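Side-chain contacts in flagellar motor switch protein FliG (Aquifex aeolicus, PDB 3HJL), which probably forms part of the rotor-mounted switch complex (C ring) of the bacterial flagellar motor, which takes part in setting the direction of flagellar rotation: residues K32-S35 with E36-Q40; L64-E67 with I68-A71; V172-V175 with K176-Q180; L183-I186 with S187-G190; E231-R234 with E235-T239. All coordinates share one frame; numbering follows the deposited sequence.

Contact 1: K32-S35 with E36-Q40; sequences KELS and EEELQ
Ser35 and Glu38 grip each other at the start of helix 36-47, and the tight part of the contact is gathered round the Glu38 carboxylate. Its OE1 takes the backbone N-H of Ser35 in a short, nearly straight bond, Ser35 N to Glu38 OE1 2.8 Å. The donor comes from the anti side and stands 26° out of the carboxylate plane. The same oxygen receives a weaker bond from the hydroxyl, with Ser35 OG 3.2 Å from Glu38 OE1. In return Ser35 OG accepts weakly from Glu38 N at 3.4 Å; with chi1 at 64° the hydroxyl is tucked between its own backbone N and carbonyl carbon, facing the first turn of the helix. Leu34 lies against Glu38 CB and meets Leu39 methyl to methyl, CD2 to CD2 at 3.9 Å, while Leu39 N closes the turn on Ser35 O at 3.1 Å. The other side is loose and faces solvent: Glu36 touches Ser35 with little more than CB, and the Glu37 carboxylate makes a long, weak ion pair with Lys41. Reciprocal bonding between the N-cap serine and the glutamate three residues on makes this a capping box.

Contact 2: L64-E67 with I68-A71; sequences LLDE and IKKA
Ile68 packs its side chain over the carbonyl oxygens of Leu64 and Leu65 in helix 54-70. Its CG1 lies 3.3 Å from Leu64 O, the oxygen that also accepts the backbone bond from Ile68 N. With chi1 at 68°, CG1 lies between its own backbone N and carbonyl carbon, which brings it over these oxygens; Ile68 also touches Phe81 of helix 78-88 and Leu18 of helix 7-21. Lys69 follows on a more exposed face. Its chain bends at chi3 (-64°), bringing CE back to 3.4 Å from Leu65 O and beside Leu65, whose CG is 4.2 Å from Lys69 CE. Lys70 instead is extended beyond CG and brings NZ to 3.2 Å from Asp66 OD2, a salt bridge whose hydrogen bond is weak. Lys70 CE is 3.6 Å from both Asp66 OD1 and Asp66 OD2. Ala71 adds its N-H to Glu67 O at 2.9 Å, with CB resting against the same oxygen. The carboxylate of Glu67 turns elsewhere, to a salt bridge with Lys14. Acid and base one turn apart thus pair on the outer, more exposed side, a modest electrostatic link that probably adds to the backbone bonding near the helix end.

Contact 3: V172-V175 with K176-Q180; sequences VQYV and KELAQ
Tyr174 and Leu178, one turn apart, send their side chains out from the same side of helix 172-193 and meet at an oblique crossing. The leucine uses both methyls: CD2 approaches Tyr174 CE1 at 4.1 Å, and CD1 lies 4.2 Å from Tyr174 CZ and from Tyr174 OH. A first torsion of 176°, which places CG anti to the backbone N, brings the ring beside Leu178. These are loose van der Waals contacts, and both residues also touch Thr132 of helix 130-137, the helix that begins within the EHPQR motif. The helix that carries them belongs to the middle domain of FliG, in an all-helical protein built as a superhelix with armadillo repeat motifs; the Tyr174 side chain is about 11 Å from that of Arg163, the remaining motif residue. Gln173 and Lys176 are arranged differently and run abreast in the same direction. Lys176 is extended throughout, and its CD runs alongside the Gln173 amide, 4.1 Å from Gln173 NE2 and at the same distance from Gln173 OE1, while its side chain also touches Asp105 of helix 93-114. Val175 packs on Gln139 and Val170, and Ala179 sets CB 3.5 Å from Val175 O, its methyl touching Phe136, Ile109 and Ile113.

Contact 4: L183-I186 with S187-G190; sequences LEEI and SSLG
Leu189 packs over the carbonyl of Glu185, one turn earlier in helix 172-193, and beside its carboxylate. CB rests on the preceding turn, 3.5 Å from Glu185 O. CG comes closer still, Leu189 CG to Glu185 O 3.3 Å, since chi1 of -73° holds it beside the backbone N and therefore near the carbonyl to which Leu189 N is hydrogen-bonded at 2.9 Å. From CG the two methyls diverge: Leu189 CD1 stays near that carbonyl oxygen at 3.7 Å, whereas CD2 lies on the side of the carboxylate. Leu189 CG is also 3.9 Å from Glu185 OE2, and Leu189 CD2, at 4.2 Å from that oxygen, comes no nearer. Glu185 reaches this place through a bend at chi2 (55°), and the result is a van der Waals contact of hydrocarbon with a carboxylate oxygen. On the more exposed side, Ser187 and Ser188 present CB atoms to the carbonyls of the turn before, with Ser188 CB 3.3 Å from Glu184 O. Among the neighbouring helices, Glu185, Ile186 and Leu189 all bear on Leu124 of helix 118-125, while Leu183 turns to Glu112 and Ile113 of helix 93-114.

Contact 5: E231-R234 with E235-T239; sequences ERIR and EKMFT
Ile233 and Met237 meet on the inward side of the closing turns of helix 227-237, in the C-terminal part of the all-helical, armadillo-type superhelix of FliG. In their apolar contact Ile233 CG2 lies 4.1 Å from Met237 SD. The sulfur, Met237 SD, is also 4.0 Å from Arg234 CA. Leu219 of helix 212-225 touches both side chains, and Leu207 of helix 199-209 also packs on Ile233.

Charged groups occupy the more exposed faces. The side chains of Glu231 and Glu235 stand roughly perpendicular, with their carboxylate planes 64° apart, and Glu231 OE1 comes to 3.9 Å from Glu235 OE2. Two like charges this near would probably favour a compensating cation: Arg317 of helix 302-320 touches Glu235 and makes a long, weak ion pair with Glu231. Arg234 pairs with Glu230 one turn back and with Glu216, and Lys236 with Glu198.

Backbone bonding changes as the helix runs out. Glu235 N to Glu231 O, 3.0 Å, is a regular bond, whereas those that follow are weak. Ile233 O accepts from both Lys236 N and Met237 N, and Arg234 O from Met237 N and Phe238 N. Phe238 is the first residue to leave helical geometry, and its side chain packs on Ile316 and Ile320. The final weak bond, from Phe238 N to Arg234 O, spans 3.5 Å.

Overall arrangement
From the N terminus the five contacts follow in series, each closing only a short local turn, and none nests within or crosses another. Contact 1 joins the end of helix 24-33 to the start of helix 36-47, and contact 2 lies near the end of the next helix, 54-70, with centres about 23 Å apart in the N-terminal region. Contacts 3 and 4 share helix 172-193 of the middle domain, their centres about 16 Å apart, and both lean on helix 93-114. Contact 5 ends helix 227-237 in the C-terminal region, about 86 Å between centres from contact 1 and on the opposite side of the chain's centre, reflecting the extended shape of the molecule.

Contact 1: K32-S35 with E36-Q40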
loop_
_atom_site.group_PDB
_atom_site.type_symbol
_atom_site.label_atom_id
_atom_site.label_comp_id
_atom_site.label_asym_id
_atom_site.label_seq_id
_atom_site.Cartn_x
_atom_site.Cartn_y
_atom_site.Cartn_z
ATOM N N LYS A 32 45.028 28.737 -22.779
ATOM C CA LYS A 32 46.305 29.377 -23.127
ATOM C C LYS A 32 46.205 30.329 -24.328
ATOM O O LYS A 32 46.822 31.398 -24.326
ATOM C CB LYS A 32 47.374 28.309 -23.396
ATOM C CG LYS A 32 47.823 27.551 -22.149
ATOM C CD LYS A 32 48.471 26.203 -22.487
ATOM C CE LYS A 32 49.747 26.357 -23.309
ATOM N NZ LYS A 32 50.398 25.045 -23.564
ATOM N N GLU A 33 45.441 29.929 -25.347
ATOM C CA GLU A 33 45.236 30.754 -26.556
ATOM C C GLU A 33 44.263 31.914 -26.336
ATOM O O GLU A 33 44.405 32.970 -26.939
ATOM C CB GLU A 33 44.708 29.897 -27.700
ATOM C CG GLU A 33 45.666 28.854 -28.211
ATOM C CD GLU A 33 45.123 28.152 -29.425
ATOM O OE1 GLU A 33 44.994 28.808 -30.478
ATOM O OE2 GLU A 33 44.833 26.944 -29.334
ATOM N N LEU A 34 43.233 31.672 -25.536
ATOM C CA LEU A 34 42.243 32.697 -25.196
ATOM C C LEU A 34 42.819 33.738 -24.232
ATOM O O LEU A 34 43.592 33.402 -23.335
ATOM C CB LEU A 34 41.002 32.056 -24.551
ATOM C CG LEU A 34 39.774 31.691 -25.395
ATOM C CD1 LEU A 34 40.103 31.158 -26.759
ATOM C CD2 LEU A 34 38.920 30.691 -24.603
ATOM N N SER A 35 42.404 34.993 -24.408
ATOM C CA SER A 35 42.771 36.091 -23.508
ATOM C C SER A 35 41.901 36.027 -22.254
ATOM O O SER A 35 40.984 35.208 -22.172
ATOM C CB SER A 35 42.549 37.431 -24.205
ATOM O OG SER A 35 41.172 37.626 -24.483
ATOM N N GLU A 36 42.173 36.907 -21.292
ATOM C CA GLU A 36 41.412 36.933 -20.031
ATOM C C GLU A 36 39.975 37.437 -20.253
ATOM O O GLU A 36 39.033 36.915 -19.649
ATOM C CB GLU A 36 42.143 37.784 -18.975
ATOM C CG GLU A 36 41.574 37.699 -17.537
ATOM C CD GLU A 36 41.614 36.289 -16.938
ATOM O OE1 GLU A 36 40.750 35.983 -16.089
ATOM O OE2 GLU A 36 42.491 35.485 -17.322
ATOM N N GLU A 37 39.817 38.426 -21.137
ATOM C CA GLU A 37 38.491 38.955 -21.514
ATOM C C GLU A 37 37.595 37.859 -22.122
ATOM O O GLU A 37 36.426 37.722 -21.745
ATOM C CB GLU A 37 38.645 40.123 -22.506
ATOM C CG GLU A 37 37.354 40.895 -22.791
ATOM C CD GLU A 37 37.578 42.137 -23.645
ATOM O OE1 GLU A 37 36.894 42.286 -24.682
ATOM O OE2 GLU A 37 38.448 42.963 -23.292
ATOM N N GLU A 38 38.176 37.056 -23.014
ATOM C CA GLU A 38 37.472 35.960 -23.679
ATOM C C GLU A 38 37.053 34.870 -22.714
ATOM O O GLU A 38 35.890 34.448 -22.718
ATOM C CB GLU A 38 38.341 35.372 -24.792
ATOM C CG GLU A 38 38.484 36.315 -25.972
ATOM C CD GLU A 38 39.614 35.962 -26.925
ATOM O OE1 GLU A 38 40.568 35.287 -26.507
ATOM O OE2 GLU A 38 39.571 36.421 -28.090
ATOM N N LEU A 39 37.996 34.422 -21.882
ATOM C CA LEU A 39 37.704 33.433 -20.836
ATOM C C LEU A 39 36.591 33.896 -19.885
ATOM O O LEU A 39 35.729 33.100 -19.512
ATOM C CB LEU A 39 38.968 33.095 -20.035
ATOM C CG LEU A 39 40.001 32.203 -20.731
ATOM C CD1 LEU A 39 41.368 32.300 -20.052
ATOM C CD2 LEU A 39 39.519 30.754 -20.771
ATOM N N GLN A 40 36.600 35.179 -19.518
ATOM C CA GLN A 40 35.549 35.745 -18.655
ATOM C C GLN A 40 34.189 35.864 -19.355
ATOM O O GLN A 40 33.157 35.739 -18.702
ATOM C CB GLN A 40 35.968 37.109 -18.075
ATOM C CG GLN A 40 37.114 37.051 -17.042
ATOM C CD GLN A 40 36.830 36.143 -15.844
ATOM O OE1 GLN A 40 37.696 35.368 -15.430
ATOM N NE2 GLN A 40 35.610 36.213 -15.309
#

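Contact 2: L64-E67 with I68-A71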
loop_
_atom_site.group_PDB
_atom_site.type_symbol
_atom_site.label_atom_id
_atom_site.label_comp_id
_atom_site.label_asym_id
_atom_site.label_seq_id
_atom_site.Cartn_x
_atom_site.Cartn_y
_atom_site.Cartn_z
ATOM N N LEU A 64 26.226 17.361 -28.246
ATOM C CA LEU A 64 27.574 17.963 -28.096
ATOM C C LEU A 64 28.697 16.952 -28.237
ATOM O O LEU A 64 29.719 17.248 -28.852
ATOM C CB LEU A 64 27.749 18.650 -26.725
ATOM C CG LEU A 64 27.428 20.130 -26.538
ATOM C CD1 LEU A 64 27.593 20.518 -25.067
ATOM C CD2 LEU A 64 28.328 20.989 -27.411
ATOM N N LEU A 65 28.522 15.784 -27.616
ATOM C CA LEU A 65 29.514 14.718 -27.678
ATOM C C LEU A 65 29.690 14.218 -29.115
ATOM O O LEU A 65 30.816 14.071 -29.583
ATOM C CB LEU A 65 29.120 13.570 -26.737
ATOM C CG LEU A 65 30.113 12.424 -26.509
ATOM C CD1 LEU A 65 31.434 12.927 -25.920
ATOM C CD2 LEU A 65 29.485 11.374 -25.599
ATOM N N ASP A 66 28.578 13.985 -29.812
ATOM C CA ASP A 66 28.606 13.552 -31.221
ATOM C C ASP A 66 29.176 14.631 -32.152
ATOM O O ASP A 66 29.863 14.327 -33.125
ATOM C CB ASP A 66 27.192 13.174 -31.684
ATOM C CG ASP A 66 27.164 12.636 -33.111
ATOM O OD1 ASP A 66 27.903 11.666 -33.410
ATOM O OD2 ASP A 66 26.388 13.175 -33.929
ATOM N N GLU A 67 28.880 15.885 -31.826
ATOM C CA GLU A 67 29.300 17.049 -32.606
ATOM C C GLU A 67 30.821 17.236 -32.553
ATOM O O GLU A 67 31.459 17.444 -33.589
ATOM C CB GLU A 67 28.586 18.302 -32.058
ATOM C CG GLU A 67 28.442 19.451 -33.019
ATOM C CD GLU A 67 27.350 20.424 -32.577
ATOM O OE1 GLU A 67 27.543 21.132 -31.560
ATOM O OE2 GLU A 67 26.295 20.473 -33.251
ATOM N N ILE A 68 31.389 17.156 -31.348
ATOM C CA ILE A 68 32.848 17.308 -31.149
ATOM C C ILE A 68 33.665 16.077 -31.574
ATOM O O ILE A 68 34.848 16.212 -31.887
ATOM C CB ILE A 68 33.220 17.748 -29.693
ATOM C CG1 ILE A 68 32.932 16.643 -28.666
ATOM C CG2 ILE A 68 32.520 19.049 -29.347
ATOM C CD1 ILE A 68 32.744 17.152 -27.237
ATOM N N LYS A 69 33.055 14.888 -31.558
ATOM C CA LYS A 69 33.695 13.686 -32.129
ATOM C C LYS A 69 33.810 13.839 -33.652
ATOM O O LYS A 69 34.837 13.493 -34.241
ATOM C CB LYS A 69 32.909 12.410 -31.800
ATOM C CG LYS A 69 33.129 11.856 -30.388
ATOM C CD LYS A 69 32.360 10.533 -30.154
ATOM C CE LYS A 69 30.830 10.706 -30.231
ATOM N NZ LYS A 69 30.062 9.511 -29.783
ATOM N N LYS A 70 32.742 14.340 -34.279
ATOM C CA LYS A 70 32.740 14.641 -35.719
ATOM C C LYS A 70 33.617 15.855 -36.062
ATOM O O LYS A 70 34.105 15.966 -37.187
ATOM C CB LYS A 70 31.308 14.851 -36.233
ATOM C CG LYS A 70 30.503 13.564 -36.308
ATOM C CD LYS A 70 29.058 13.815 -36.698
ATOM C CE LYS A 70 28.299 12.503 -36.859
ATOM N NZ LYS A 70 26.845 12.716 -37.097
ATOM N N ALA A 71 33.803 16.762 -35.099
ATOM C CA ALA A 71 34.731 17.894 -35.245
ATOM C C ALA A 71 36.213 17.463 -35.204
ATOM O O ALA A 71 37.088 18.236 -35.598
ATOM C CB ALA A 71 34.460 18.945 -34.168
#

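Contact 3: V172-V175 with K176-Q180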
loop_
_atom_site.group_PDB
_atom_site.type_symbol
_atom_site.label_atom_id
_atom_site.label_comp_id
_atom_site.label_asym_id
_atom_site.label_seq_id
_atom_site.Cartn_x
_atom_site.Cartn_y
_atom_site.Cartn_z
ATOM N N VAL A 172 18.918 8.038 1.365
ATOM C CA VAL A 172 17.705 8.460 2.082
ATOM C C VAL A 172 16.479 7.583 1.766
ATOM O O VAL A 172 15.709 7.231 2.668
ATOM C CB VAL A 172 17.399 9.963 1.774
ATOM C CG1 VAL A 172 15.947 10.351 2.170
ATOM C CG2 VAL A 172 18.434 10.860 2.475
ATOM N N GLN A 173 16.309 7.229 0.496
ATOM C CA GLN A 173 15.183 6.406 0.070
ATOM C C GLN A 173 15.224 4.998 0.659
ATOM O O GLN A 173 14.187 4.436 0.995
ATOM C CB GLN A 173 15.101 6.362 -1.465
ATOM C CG GLN A 173 14.699 7.703 -2.089
ATOM C CD GLN A 173 13.249 8.111 -1.751
ATOM O OE1 GLN A 173 12.301 7.365 -2.020
ATOM N NE2 GLN A 173 13.084 9.295 -1.158
ATOM N N TYR A 174 16.422 4.442 0.801
ATOM C CA TYR A 174 16.602 3.123 1.410
ATOM C C TYR A 174 16.132 3.125 2.870
ATOM O O TYR A 174 15.413 2.231 3.294
ATOM C CB TYR A 174 18.082 2.704 1.325
ATOM C CG TYR A 174 18.401 1.396 2.011
ATOM C CD1 TYR A 174 18.990 1.371 3.269
ATOM C CD2 TYR A 174 18.113 0.179 1.399
ATOM C CE1 TYR A 174 19.271 0.178 3.910
ATOM C CE2 TYR A 174 18.395 -1.032 2.035
ATOM C CZ TYR A 174 18.966 -1.022 3.297
ATOM O OH TYR A 174 19.269 -2.212 3.920
ATOM N N VAL A 175 16.538 4.154 3.612
ATOM C CA VAL A 175 16.200 4.295 5.016
ATOM C C VAL A 175 14.709 4.598 5.202
ATOM O O VAL A 175 14.079 4.040 6.097
ATOM C CB VAL A 175 17.073 5.377 5.703
ATOM C CG1 VAL A 175 16.525 5.700 7.091
ATOM C CG2 VAL A 175 18.532 4.895 5.793
ATOM N N LYS A 176 14.168 5.462 4.337
ATOM C CA LYS A 176 12.729 5.754 4.272
ATOM C C LYS A 176 11.918 4.472 4.106
ATOM O O LYS A 176 10.982 4.228 4.854
ATOM C CB LYS A 176 12.424 6.696 3.098
ATOM C CG LYS A 176 10.988 7.251 3.091
ATOM C CD LYS A 176 10.623 7.869 1.740
ATOM C CE LYS A 176 9.150 8.218 1.684
ATOM N NZ LYS A 176 8.774 8.878 0.406
ATOM N N GLU A 177 12.309 3.651 3.140
ATOM C CA GLU A 177 11.666 2.359 2.903
ATOM C C GLU A 177 11.773 1.429 4.121
ATOM O O GLU A 177 10.817 0.758 4.457
ATOM C CB GLU A 177 12.264 1.692 1.655
ATOM C CG GLU A 177 11.728 0.276 1.331
ATOM C CD GLU A 177 10.219 0.227 1.141
ATOM O OE1 GLU A 177 9.646 1.262 0.761
ATOM O OE2 GLU A 177 9.620 -0.856 1.339
ATOM N N LEU A 178 12.938 1.419 4.764
ATOM C CA LEU A 178 13.179 0.660 6.019
ATOM C C LEU A 178 12.172 1.128 7.109
ATOM O O LEU A 178 11.542 0.320 7.793
ATOM C CB LEU A 178 14.631 0.919 6.497
ATOM C CG LEU A 178 15.587 -0.166 6.996
ATOM C CD1 LEU A 178 15.758 -1.315 5.988
ATOM C CD2 LEU A 178 16.943 0.485 7.278
ATOM N N ALA A 179 11.995 2.440 7.202
ATOM C CA ALA A 179 11.130 3.051 8.189
ATOM C C ALA A 179 9.657 2.743 7.928
ATOM O O ALA A 179 8.919 2.451 8.862
ATOM C CB ALA A 179 11.381 4.566 8.227
ATOM N N GLN A 180 9.249 2.780 6.660
ATOM C CA GLN A 180 7.879 2.441 6.268
ATOM C C GLN A 180 7.534 0.960 6.505
ATOM O O GLN A 180 6.414 0.644 6.905
ATOM C CB GLN A 180 7.609 2.838 4.809
ATOM C CG GLN A 180 7.665 4.352 4.568
ATOM C CD GLN A 180 7.025 4.794 3.254
ATOM O OE1 GLN A 180 7.705 4.971 2.248
ATOM N NE2 GLN A 180 5.719 4.955 3.265
#

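Contact 4: L183-I186 with S187-G190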
loop_
_atom_site.group_PDB
_atom_site.type_symbol
_atom_site.label_atom_id
_atom_site.label_comp_id
_atom_site.label_asym_id
_atom_site.label_seq_id
_atom_site.Cartn_x
_atom_site.Cartn_y
_atom_site.Cartn_z
ATOM N N LEU A 183 6.971 0.719 10.177
ATOM C CA LEU A 183 5.638 1.248 10.533
ATOM C C LEU A 183 4.507 0.268 10.221
ATOM O O LEU A 183 3.570 0.145 10.987
ATOM C CB LEU A 183 5.384 2.597 9.845
ATOM C CG LEU A 183 6.186 3.753 10.454
ATOM C CD1 LEU A 183 6.234 4.953 9.521
ATOM C CD2 LEU A 183 5.604 4.121 11.828
ATOM N N GLU A 184 4.605 -0.403 9.083
ATOM C CA GLU A 184 3.681 -1.477 8.699
ATOM C C GLU A 184 3.762 -2.713 9.606
ATOM O O GLU A 184 2.757 -3.379 9.843
ATOM C CB GLU A 184 3.966 -1.910 7.258
ATOM C CG GLU A 184 3.546 -0.864 6.253
ATOM C CD GLU A 184 4.033 -1.135 4.837
ATOM O OE1 GLU A 184 5.065 -1.825 4.636
ATOM O OE2 GLU A 184 3.374 -0.625 3.918
ATOM N N GLU A 185 4.965 -3.034 10.067
ATOM C CA GLU A 185 5.169 -4.134 11.002
ATOM C C GLU A 185 4.537 -3.828 12.372
ATOM O O GLU A 185 4.008 -4.717 13.027
ATOM C CB GLU A 185 6.672 -4.410 11.159
ATOM C CG GLU A 185 7.017 -5.655 11.982
ATOM C CD GLU A 185 6.352 -6.925 11.456
ATOM O OE1 GLU A 185 6.276 -7.090 10.215
ATOM O OE2 GLU A 185 5.898 -7.746 12.285
ATOM N N ILE A 186 4.618 -2.573 12.791
ATOM C CA ILE A 186 4.002 -2.105 14.036
ATOM C C ILE A 186 2.483 -2.178 13.913
ATOM O O ILE A 186 1.789 -2.595 14.842
ATOM C CB ILE A 186 4.447 -0.637 14.353
ATOM C CG1 ILE A 186 5.924 -0.615 14.749
ATOM C CG2 ILE A 186 3.602 -0.036 15.481
ATOM C CD1 ILE A 186 6.568 0.743 14.670
ATOM N N SER A 187 1.973 -1.753 12.763
ATOM C CA SER A 187 0.541 -1.837 12.444
ATOM C C SER A 187 0.059 -3.297 12.391
ATOM O O SER A 187 -1.055 -3.611 12.820
ATOM C CB SER A 187 0.288 -1.130 11.101
ATOM O OG SER A 187 -1.072 -1.174 10.740
ATOM N N SER A 188 0.922 -4.183 11.901
ATOM C CA SER A 188 0.637 -5.630 11.826
ATOM C C SER A 188 0.657 -6.305 13.197
ATOM O O SER A 188 -0.153 -7.187 13.458
ATOM C CB SER A 188 1.645 -6.321 10.895
ATOM O OG SER A 188 1.612 -7.721 11.041
ATOM N N LEU A 189 1.617 -5.927 14.038
ATOM C CA LEU A 189 1.677 -6.410 15.419
ATOM C C LEU A 189 0.480 -5.923 16.249
ATOM O O LEU A 189 0.006 -6.643 17.124
ATOM C CB LEU A 189 2.982 -5.970 16.091
ATOM C CG LEU A 189 4.259 -6.696 15.636
ATOM C CD1 LEU A 189 5.520 -5.960 16.113
ATOM C CD2 LEU A 189 4.264 -8.140 16.117
ATOM N N GLY A 190 0.030 -4.688 16.000
ATOM C CA GLY A 190 -1.151 -4.131 16.664
ATOM C C GLY A 190 -2.409 -4.933 16.365
ATOM O O GLY A 190 -3.200 -5.165 17.249
#

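Contact 5: E231-R234 with E235-T239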
loop_
_atom_site.group_PDB
_atom_site.type_symbol
_atom_site.label_atom_id
_atom_site.label_comp_id
_atom_site.label_asym_id
_atom_site.label_seq_id
_atom_site.Cartn_x
_atom_site.Cartn_y
_atom_site.Cartn_z
ATOM N N GLU A 231 -24.835 -4.604 1.999
ATOM C CA GLU A 231 -25.205 -5.989 1.728
ATOM C C GLU A 231 -24.537 -6.979 2.677
ATOM O O GLU A 231 -25.190 -7.907 3.143
ATOM C CB GLU A 231 -24.918 -6.348 0.260
ATOM C CG GLU A 231 -25.129 -7.828 -0.140
ATOM C CD GLU A 231 -26.570 -8.321 -0.023
ATOM O OE1 GLU A 231 -26.823 -9.464 -0.462
ATOM O OE2 GLU A 231 -27.450 -7.588 0.475
ATOM N N ARG A 232 -23.246 -6.782 2.957
ATOM C CA ARG A 232 -22.529 -7.638 3.912
ATOM C C ARG A 232 -23.112 -7.540 5.322
ATOM O O ARG A 232 -23.125 -8.534 6.051
ATOM C CB ARG A 232 -21.025 -7.331 3.921
ATOM C CG ARG A 232 -20.321 -7.790 2.647
ATOM C CD ARG A 232 -18.800 -7.648 2.696
ATOM N NE ARG A 232 -18.349 -6.355 3.235
ATOM C CZ ARG A 232 -17.821 -6.146 4.449
ATOM N NH1 ARG A 232 -17.619 -7.140 5.323
ATOM N NH2 ARG A 232 -17.460 -4.910 4.794
ATOM N N ILE A 233 -23.611 -6.355 5.690
ATOM C CA ILE A 233 -24.313 -6.175 6.961
ATOM C C ILE A 233 -25.641 -6.941 6.962
ATOM O O ILE A 233 -25.924 -7.670 7.916
ATOM C CB ILE A 233 -24.585 -4.675 7.289
ATOM C CG1 ILE A 233 -23.275 -3.926 7.554
ATOM C CG2 ILE A 233 -25.473 -4.549 8.528
ATOM C CD1 ILE A 233 -23.431 -2.420 7.544
ATOM N N ARG A 234 -26.427 -6.798 5.886
ATOM C CA ARG A 234 -27.743 -7.463 5.777
ATOM C C ARG A 234 -27.642 -8.989 5.804
ATOM O O ARG A 234 -28.536 -9.652 6.315
ATOM C CB ARG A 234 -28.499 -7.040 4.509
ATOM C CG ARG A 234 -28.766 -5.542 4.368
ATOM C CD ARG A 234 -29.803 -5.254 3.283
ATOM N NE ARG A 234 -31.054 -4.747 3.861
ATOM C CZ ARG A 234 -31.378 -3.454 4.004
ATOM N NH1 ARG A 234 -30.578 -2.464 3.570
ATOM N NH2 ARG A 234 -32.536 -3.137 4.573
ATOM N N GLU A 235 -26.584 -9.535 5.200
ATOM C CA GLU A 235 -26.281 -10.975 5.274
ATOM C C GLU A 235 -26.164 -11.463 6.728
ATOM O O GLU A 235 -26.643 -12.544 7.065
ATOM C CB GLU A 235 -24.984 -11.288 4.518
ATOM C CG GLU A 235 -25.129 -11.237 2.993
ATOM C CD GLU A 235 -23.806 -11.423 2.247
ATOM O OE1 GLU A 235 -22.735 -11.466 2.901
ATOM O OE2 GLU A 235 -23.845 -11.526 0.997
ATOM N N LYS A 236 -25.559 -10.646 7.580
ATOM C CA LYS A 236 -25.426 -10.963 9.002
ATOM C C LYS A 236 -26.699 -10.704 9.823
ATOM O O LYS A 236 -26.831 -11.255 10.924
ATOM C CB LYS A 236 -24.259 -10.183 9.605
ATOM C CG LYS A 236 -22.902 -10.466 8.957
ATOM C CD LYS A 236 -22.459 -11.891 9.166
ATOM C CE LYS A 236 -21.027 -12.079 8.758
ATOM N NZ LYS A 236 -20.623 -13.489 8.951
ATOM N N MET A 237 -27.609 -9.861 9.310
ATOM C CA MET A 237 -28.890 -9.557 9.991
ATOM C C MET A 237 -29.866 -10.737 9.993
ATOM O O MET A 237 -30.678 -10.865 10.913
ATOM C CB MET A 237 -29.558 -8.308 9.397
ATOM C CG MET A 237 -28.868 -6.987 9.782
ATOM S SD MET A 237 -29.454 -5.553 8.840
ATOM C CE MET A 237 -31.201 -5.537 9.240
ATOM N N PHE A 238 -29.844 -11.544 8.930
ATOM C CA PHE A 238 -30.550 -12.830 8.931
ATOM C C PHE A 238 -29.631 -13.926 8.398
ATOM O O PHE A 238 -29.245 -13.924 7.190
ATOM C CB PHE A 238 -31.862 -12.808 8.137
ATOM C CG PHE A 238 -32.756 -13.991 8.443
ATOM C CD1 PHE A 238 -33.708 -13.908 9.453
ATOM C CD2 PHE A 238 -32.567 -15.209 7.803
ATOM C CE1 PHE A 238 -34.487 -15.000 9.787
ATOM C CE2 PHE A 238 -33.342 -16.308 8.128
ATOM C CZ PHE A 238 -34.307 -16.204 9.125
ATOM N N THR A 239 -29.307 -14.862 9.304
ATOM C CA THR A 239 -28.419 -15.984 9.021
ATOM C C THR A 239 -29.257 -17.260 8.986
ATOM O O THR A 239 -30.433 -17.251 9.366
ATOM C CB THR A 239 -27.282 -16.085 10.099
ATOM O OG1 THR A 239 -26.288 -17.024 9.674
ATOM C CG2 THR A 239 -27.826 -16.510 11.464
#